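Local coordinates for mucus binding protein (Lactobacillus reuteri, PDB 3I57), which probably binds mucus as one repeat of a large cell-wall-attached surface protein, and also shows immunoglobulin-binding activity, at residues T97-Y102 against G174-V179; K50-A55 against F68-F73; T119-G124 against K137-S142. One frame throughout, in Å; residues are numbered along the deposited sequence.

In the fold
From the N terminus, contact 2 comes first: the end of strand 46-51 and the loop after it (50-55) meet 68-73 on strand 67-80, closing a short loop that carries Asp60, Asp62 and Asn65 of the calcium site. Strand 67-80 then leads towards the second half of the chain. There 97-102 opens contact 1, which closes only at 174-179 and joins the first and last strands of the Muc B2-like region. Contact 3 is nested inside that long loop, closing a smaller one between 119-124 and 137-142. No two contacts cross. Contacts 1 and 2 lie on opposite sides of the chain's centre, their own centres about 61 Å apart, yet all three reach one long mixed sheet.

Contact 1: T97-Y102 against G174-V179; sequences TETVHY and GPTLTV
His101 leaves its strand on the face shared by Thr99, Thr176 and Thr178, with CG anti to the carbonyl carbon (chi1 -58°). Its CB lies 3.8 Å from Thr178 OG1, and that hydroxyl sits at the imidazole edge, in the ring plane. CG comes next, 4.0 Å from Leu177 O. Further out the ring leans across the neighbouring strand, so that CD2 is 3.8 Å from Thr176 CG2 and NE2 only 3.4 Å from that methyl. Histidine suits the place because its ND1 hydrogen-bonds Asp113 OD1 while the rest of the ring packs against the Thr176 methyl. Beneath it the backbones form a regular parallel ladder: His101 N gives a nearly straight bond to Leu177 O, and His101 O receives Val179 N. On the threonine face one water joins Thr97 O, Thr99 OG1 and Thr176 OG1. The other face is largely apolar, with Val100 CG1 3.7 Å from Val179 CG2, branched residues well suited to extended chain. Strand 93-104 runs between strands 176-183 and 112-127, parallel to the first and antiparallel to the second, in the manner of a beta-grasp domain, while Leu148 and Val163 cover its apolar face.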
# COMPACT_ATOMS: atom_id res chain seq x y z
N THR A 97 -16.86 -7.02 12.78
CA THR A 97 -18.19 -7.05 13.36
C THR A 97 -18.28 -8.08 14.48
O THR A 97 -17.86 -9.24 14.33
CB THR A 97 -19.25 -7.41 12.27
OG1 THR A 97 -19.26 -6.40 11.27
CG2 THR A 97 -20.66 -7.51 12.87
N GLU A 98 -18.82 -7.66 15.62
CA GLU A 98 -19.08 -8.58 16.71
C GLU A 98 -20.54 -9.02 16.58
O GLU A 98 -21.41 -8.18 16.34
CB GLU A 98 -18.85 -7.88 18.05
CG GLU A 98 -19.58 -8.60 19.19
CD GLU A 98 -19.44 -7.87 20.52
OE1 GLU A 98 -19.74 -6.66 20.53
OE2 GLU A 98 -19.05 -8.54 21.52
N THR A 99 -20.82 -10.32 16.71
CA THR A 99 -22.19 -10.85 16.61
C THR A 99 -22.51 -11.60 17.89
O THR A 99 -21.76 -12.50 18.28
CB THR A 99 -22.33 -11.84 15.44
OG1 THR A 99 -21.99 -11.17 14.24
CG2 THR A 99 -23.77 -12.34 15.32
N VAL A 100 -23.62 -11.23 18.51
CA VAL A 100 -24.11 -11.92 19.69
C VAL A 100 -25.45 -12.57 19.40
O VAL A 100 -26.41 -11.90 19.00
CB VAL A 100 -24.28 -10.97 20.87
CG1 VAL A 100 -24.78 -11.77 22.12
CG2 VAL A 100 -22.97 -10.21 21.15
N HIS A 101 -25.47 -13.89 19.57
CA HIS A 101 -26.68 -14.67 19.45
C HIS A 101 -27.35 -14.80 20.82
O HIS A 101 -26.69 -14.74 21.86
CB HIS A 101 -26.35 -16.09 18.94
CG HIS A 101 -25.64 -16.13 17.63
ND1 HIS A 101 -26.14 -15.53 16.49
CD2 HIS A 101 -24.50 -16.75 17.25
CE1 HIS A 101 -25.33 -15.77 15.47
NE2 HIS A 101 -24.32 -16.50 15.91
N TYR A 102 -28.67 -15.02 20.80
CA TYR A 102 -29.45 -15.16 22.04
C TYR A 102 -30.28 -16.41 21.93
O TYR A 102 -31.13 -16.52 21.03
CB TYR A 102 -30.34 -13.94 22.32
CG TYR A 102 -29.56 -12.65 22.42
CD1 TYR A 102 -28.75 -12.38 23.53
CD2 TYR A 102 -29.59 -11.74 21.37
CE1 TYR A 102 -28.00 -11.21 23.59
CE2 TYR A 102 -28.85 -10.58 21.41
CZ TYR A 102 -28.07 -10.30 22.51
OH TYR A 102 -27.33 -9.13 22.50
N GLY A 174 -14.48 -10.22 13.62
CA GLY A 174 -14.83 -9.94 15.02
C GLY A 174 -15.39 -11.19 15.68
O GLY A 174 -15.53 -12.23 15.03
N PRO A 175 -15.69 -11.12 16.98
CA PRO A 175 -16.09 -12.35 17.69
C PRO A 175 -17.55 -12.67 17.44
O PRO A 175 -18.35 -11.76 17.23
CB PRO A 175 -15.94 -11.96 19.16
CG PRO A 175 -16.23 -10.48 19.19
CD PRO A 175 -15.59 -9.96 17.88
N THR A 176 -17.91 -13.94 17.54
CA THR A 176 -19.32 -14.33 17.47
C THR A 176 -19.56 -15.20 18.69
O THR A 176 -18.80 -16.16 18.91
CB THR A 176 -19.62 -15.12 16.19
OG1 THR A 176 -19.48 -14.26 15.05
CG2 THR A 176 -21.05 -15.63 16.24
N LEU A 177 -20.56 -14.87 19.49
CA LEU A 177 -20.72 -15.55 20.77
C LEU A 177 -22.18 -15.68 21.08
O LEU A 177 -22.98 -15.04 20.45
CB LEU A 177 -19.98 -14.80 21.89
CG LEU A 177 -20.46 -13.40 22.22
CD1 LEU A 177 -21.39 -13.39 23.44
CD2 LEU A 177 -19.27 -12.46 22.49
N THR A 178 -22.52 -16.54 22.03
CA THR A 178 -23.91 -16.79 22.37
C THR A 178 -24.17 -16.54 23.84
O THR A 178 -23.45 -17.04 24.69
CB THR A 178 -24.29 -18.26 22.08
OG1 THR A 178 -24.06 -18.55 20.70
CG2 THR A 178 -25.79 -18.47 22.38
N VAL A 179 -25.19 -15.74 24.10
CA VAL A 179 -25.76 -15.52 25.42
C VAL A 179 -26.90 -16.55 25.55
O VAL A 179 -27.68 -16.72 24.61
CB VAL A 179 -26.25 -14.07 25.51
CG1 VAL A 179 -27.18 -13.84 26.71
CG2 VAL A 179 -25.03 -13.10 25.61
O HOH W 1 -19.25 -11.64 14.06
O HOH W 2 -16.13 -9.49 11.42

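Contact 2: K50-A55 against F68-F73; sequences KDNFPA and FYTVIF
Two aromatic rings meet almost at a right angle where 50-55 leaves its strand. Phe53, with CG anti to the backbone N (chi1 -174°), turns its edge to the face of Tyr69 in a T-shaped pair, the centroids 5.3 Å apart and the planes at 86°. The touching atom is Phe53 CD1, 3.6 Å from Tyr69 CD2. Pro54 crosses the same tyrosine from the side of CD1, its CD 3.5 Å from that atom, so phenylalanine edge and proline ring pack against different parts of one ring. A tyrosine suits this place because its ring is apolar while its hydroxyl reaches Glu57 and Gln67, near the calcium-binding loop. An alanine here would take away the ring and the hydroxyl, and the loop after strand 46-51 would probably be held less firmly.

The pairing belongs to the mixed sheet of a domain with the beta-grasp fold: strand 67-80 lies between 46-51, antiparallel to it, and the parallel strand 2-10, and helix 35-43 packs on the face bearing Asp51 and Val71. Lys50 and Ile72 form a hydrogen-bonded pair, Ile72 N reaching Lys50 O at 2.7 Å, whereas Asp51 and Val71 are a non-hydrogen-bonded pair with side chains lying alongside. Asp51 ends the strand in an Asx turn: OD1 accepts Phe53 N at 2.9 Å, while OD2 is bonded to Thr34, and this double grip fixes the carboxylate's rotation. Asn52 and Thr70 point the same way, side by side. Asn52 N meets Thr70 O at 2.8 Å, nearly along the C=O axis, and Thr70 OG1 lies 2.8 Å from Asn52 OD1, a weak bond at best since its proton has another acceptor within reach, small polar groups being at home on this partly exposed face.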
# COMPACT_ATOMS: atom_id res chain seq x y z
N LYS A 50 20.88 8.57 -10.01
CA LYS A 50 22.21 8.80 -10.53
C LYS A 50 22.22 9.04 -12.04
O LYS A 50 21.84 8.16 -12.81
CB LYS A 50 23.11 7.62 -10.20
CG LYS A 50 24.50 7.79 -10.77
CD LYS A 50 25.55 7.43 -9.76
CE LYS A 50 25.24 8.18 -8.49
NZ LYS A 50 26.46 8.76 -7.94
N ASP A 51 22.65 10.23 -12.44
CA ASP A 51 22.83 10.53 -13.87
C ASP A 51 24.31 10.37 -14.20
O ASP A 51 25.15 11.16 -13.76
CB ASP A 51 22.36 11.97 -14.13
CG ASP A 51 22.58 12.44 -15.58
OD1 ASP A 51 23.21 11.73 -16.40
OD2 ASP A 51 22.12 13.57 -15.86
N ASN A 52 24.62 9.33 -14.97
CA ASN A 52 26.00 8.98 -15.32
C ASN A 52 26.46 9.56 -16.65
O ASN A 52 27.56 9.26 -17.11
CB ASN A 52 26.14 7.46 -15.37
CG ASN A 52 26.03 6.82 -14.01
OD1 ASN A 52 25.29 5.84 -13.82
ND2 ASN A 52 26.73 7.38 -13.04
N PHE A 53 25.64 10.39 -17.27
CA PHE A 53 26.04 11.08 -18.50
C PHE A 53 26.87 12.31 -18.13
O PHE A 53 26.34 13.23 -17.52
CB PHE A 53 24.81 11.54 -19.30
CG PHE A 53 25.17 12.12 -20.66
CD1 PHE A 53 25.63 11.29 -21.68
CD2 PHE A 53 25.03 13.47 -20.92
CE1 PHE A 53 25.96 11.83 -22.93
CE2 PHE A 53 25.36 14.01 -22.17
CZ PHE A 53 25.82 13.21 -23.16
N PRO A 54 28.16 12.33 -18.49
CA PRO A 54 28.99 13.41 -18.00
C PRO A 54 28.76 14.72 -18.74
O PRO A 54 28.66 14.73 -19.95
CB PRO A 54 30.41 12.91 -18.28
CG PRO A 54 30.29 11.47 -18.54
CD PRO A 54 28.95 11.30 -19.17
N ALA A 55 28.73 15.83 -18.00
CA ALA A 55 28.63 17.16 -18.59
C ALA A 55 29.69 17.36 -19.65
O ALA A 55 30.88 17.14 -19.39
CB ALA A 55 28.78 18.24 -17.48
N PHE A 68 28.38 4.08 -23.63
CA PHE A 68 27.10 3.91 -22.94
C PHE A 68 27.06 4.74 -21.67
O PHE A 68 28.03 4.74 -20.90
CB PHE A 68 26.90 2.42 -22.57
CG PHE A 68 26.84 1.51 -23.78
CD1 PHE A 68 25.62 1.06 -24.26
CD2 PHE A 68 28.00 1.10 -24.44
CE1 PHE A 68 25.55 0.19 -25.39
CE2 PHE A 68 27.94 0.25 -25.56
CZ PHE A 68 26.74 -0.20 -26.04
N TYR A 69 25.93 5.41 -21.42
CA TYR A 69 25.77 6.14 -20.16
C TYR A 69 24.39 5.88 -19.62
O TYR A 69 23.41 6.03 -20.35
CB TYR A 69 25.91 7.64 -20.40
CG TYR A 69 27.21 7.97 -21.06
CD1 TYR A 69 28.39 8.00 -20.32
CD2 TYR A 69 27.28 8.18 -22.44
CE1 TYR A 69 29.59 8.28 -20.93
CE2 TYR A 69 28.48 8.47 -23.04
CZ TYR A 69 29.63 8.51 -22.29
OH TYR A 69 30.83 8.80 -22.90
N THR A 70 24.32 5.51 -18.34
CA THR A 70 23.03 5.25 -17.70
C THR A 70 22.49 6.45 -16.91
O THR A 70 23.24 7.30 -16.40
CB THR A 70 23.10 4.01 -16.78
OG1 THR A 70 24.11 4.21 -15.79
CG2 THR A 70 23.43 2.73 -17.58
N VAL A 71 21.16 6.57 -16.88
CA VAL A 71 20.49 7.54 -16.04
C VAL A 71 19.57 6.70 -15.17
O VAL A 71 18.64 6.06 -15.67
CB VAL A 71 19.64 8.58 -16.86
CG1 VAL A 71 18.98 9.57 -15.92
CG2 VAL A 71 20.53 9.36 -17.83
N ILE A 72 19.85 6.68 -13.88
CA ILE A 72 19.24 5.66 -13.05
C ILE A 72 18.24 6.36 -12.13
O ILE A 72 18.56 7.38 -11.54
CB ILE A 72 20.30 4.88 -12.20
CG1 ILE A 72 21.25 4.09 -13.10
CG2 ILE A 72 19.62 3.88 -11.24
CD1 ILE A 72 22.48 3.52 -12.38
N PHE A 73 17.05 5.79 -12.03
CA PHE A 73 16.02 6.33 -11.15
C PHE A 73 15.62 5.36 -10.05
O PHE A 73 15.75 4.15 -10.20
CB PHE A 73 14.75 6.60 -11.96
CG PHE A 73 14.94 7.56 -13.09
CD1 PHE A 73 14.66 8.90 -12.92
CD2 PHE A 73 15.42 7.13 -14.30
CE1 PHE A 73 14.83 9.80 -13.98
CE2 PHE A 73 15.62 8.03 -15.37
CZ PHE A 73 15.32 9.36 -15.19

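Contact 3: T119-G124 against K137-S142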
# COMPACT_ATOMS: atom_id res chain seq x y z
N THR A 119 -13.44 -0.32 13.78
CA THR A 119 -12.67 -0.00 12.58
C THR A 119 -11.23 0.26 12.95
O THR A 119 -10.95 0.97 13.93
CB THR A 119 -13.27 1.25 11.90
OG1 THR A 119 -14.58 0.91 11.41
CG2 THR A 119 -12.40 1.72 10.75
N PHE A 120 -10.29 -0.34 12.21
CA PHE A 120 -8.87 -0.08 12.40
C PHE A 120 -8.34 0.72 11.23
O PHE A 120 -8.92 0.67 10.15
CB PHE A 120 -8.08 -1.39 12.41
CG PHE A 120 -8.42 -2.26 13.57
CD1 PHE A 120 -7.66 -2.20 14.72
CD2 PHE A 120 -9.53 -3.08 13.54
CE1 PHE A 120 -7.99 -2.98 15.82
CE2 PHE A 120 -9.87 -3.90 14.62
CZ PHE A 120 -9.11 -3.83 15.76
N THR A 121 -7.26 1.46 11.47
CA THR A 121 -6.65 2.26 10.40
C THR A 121 -5.16 2.00 10.34
O THR A 121 -4.55 1.55 11.31
CB THR A 121 -6.84 3.80 10.62
OG1 THR A 121 -6.08 4.24 11.76
CG2 THR A 121 -8.28 4.13 10.82
N ARG A 122 -4.59 2.27 9.18
CA ARG A 122 -3.13 2.13 9.01
C ARG A 122 -2.69 3.16 7.98
O ARG A 122 -3.40 3.40 6.99
CB ARG A 122 -2.76 0.69 8.62
CG ARG A 122 -3.35 0.21 7.27
CD ARG A 122 -3.07 -1.27 7.04
NE ARG A 122 -3.73 -1.75 5.82
CZ ARG A 122 -3.55 -2.96 5.32
NH1 ARG A 122 -2.71 -3.81 5.90
NH2 ARG A 122 -4.19 -3.32 4.21
N ASN A 123 -1.55 3.81 8.25
CA ASN A 123 -0.96 4.71 7.28
C ASN A 123 -0.13 3.91 6.32
O ASN A 123 0.14 2.75 6.57
CB ASN A 123 -0.10 5.77 7.96
CG ASN A 123 -0.95 6.83 8.59
OD1 ASN A 123 -0.97 7.98 8.15
ND2 ASN A 123 -1.71 6.43 9.57
N GLY A 124 0.28 4.53 5.24
CA GLY A 124 1.09 3.83 4.26
C GLY A 124 2.01 4.78 3.52
O GLY A 124 2.06 5.98 3.80
N LYS A 137 1.83 -0.75 9.78
CA LYS A 137 1.16 -1.49 10.84
C LYS A 137 -0.19 -0.88 11.13
O LYS A 137 -0.38 0.33 10.97
CB LYS A 137 1.97 -1.39 12.10
CG LYS A 137 3.27 -2.12 12.06
CD LYS A 137 3.96 -1.98 13.42
CE LYS A 137 5.39 -2.45 13.37
NZ LYS A 137 6.24 -1.44 12.71
N TRP A 138 -1.13 -1.70 11.60
CA TRP A 138 -2.39 -1.12 12.09
C TRP A 138 -2.11 -0.17 13.25
O TRP A 138 -1.32 -0.48 14.17
CB TRP A 138 -3.35 -2.23 12.53
CG TRP A 138 -3.84 -3.10 11.37
CD1 TRP A 138 -3.49 -4.41 11.11
CD2 TRP A 138 -4.71 -2.70 10.31
NE1 TRP A 138 -4.12 -4.84 9.98
CE2 TRP A 138 -4.88 -3.82 9.46
CE3 TRP A 138 -5.38 -1.51 9.99
CZ2 TRP A 138 -5.69 -3.77 8.32
CZ3 TRP A 138 -6.17 -1.46 8.85
CH2 TRP A 138 -6.33 -2.60 8.04
N ASN A 139 -2.71 1.01 13.19
CA ASN A 139 -2.41 2.06 14.16
C ASN A 139 -2.92 1.73 15.56
O ASN A 139 -2.34 2.16 16.56
CB ASN A 139 -3.02 3.39 13.73
CG ASN A 139 -2.35 3.98 12.51
OD1 ASN A 139 -3.03 4.48 11.59
ND2 ASN A 139 -1.04 3.92 12.47
N GLU A 140 -4.03 0.99 15.63
CA GLU A 140 -4.63 0.67 16.94
C GLU A 140 -4.39 -0.81 17.25
O GLU A 140 -4.71 -1.66 16.43
CB GLU A 140 -6.13 0.99 16.92
CG GLU A 140 -6.52 2.36 16.35
CD GLU A 140 -6.59 2.39 14.82
OE1 GLU A 140 -6.45 1.32 14.16
OE2 GLU A 140 -6.82 3.48 14.28
N ALA A 141 -3.84 -1.13 18.42
CA ALA A 141 -3.49 -2.54 18.69
C ALA A 141 -4.77 -3.31 18.96
O ALA A 141 -4.87 -4.52 18.68
CB ALA A 141 -2.52 -2.67 19.87
N SER A 142 -5.76 -2.61 19.49
CA SER A 142 -7.10 -3.20 19.60
C SER A 142 -8.19 -2.15 19.66
O SER A 142 -7.94 -0.97 19.95
CB SER A 142 -7.18 -4.15 20.79
OG SER A 142 -6.99 -3.45 22.00
O HOH W 3 0.15 2.89 10.43
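The close packing centres on Trp138, whose indole carries the extended side chain of Arg122 along one face. Arg122 CG sits in the crowded position between backbone N and carbonyl carbon (chi1 62°), and from there the chain runs straight over the six-membered ring. Its CD lies 3.5 Å from the centroid of that ring, almost on the normal, a CH-pi contact. The guanidinium follows flat, its plane only 4° from the indole and NE 3.5 Å from Trp138 CH2. A long chain ending in a flat cation suits the broad face of an indole, and Arg122 NH2 is held by the carbonyl of Lys91. Phe120 CB meets Trp138 CE3 at 3.6 Å, and Leu96 packs on Phe120 from strand 93-104.

Beside this, Glu140 bends at chi2 (82°) so that its carboxylate comes back to the strand. OE1 takes Thr121 N on its syn lone pair at 2.8 Å, and OE2 lies 2.7 Å from Thr121 OG1; a backbone N-H of the strand is thus satisfied by a side chain and not by a strand partner. Asn139 N bonds Thr121 O at 2.7 Å, very nearly straight.

The other margin is looser and wetter. Asn123 ND2 makes only a weak hydrogen bond to Asn139 OD1, the two amide planes turned well out of parallel. A water takes Asn123 N and donates to Lys137 O, standing in for a direct backbone bond, while the side chain of Lys137 starts away from the strand.

Strands 112-127 and 133-135 form a beta hairpin, and here its second arm continues as irregular chain, held by one direct backbone bond, a side-chain carboxylate, a water and the stacked guanidinium in place of a regular ladder.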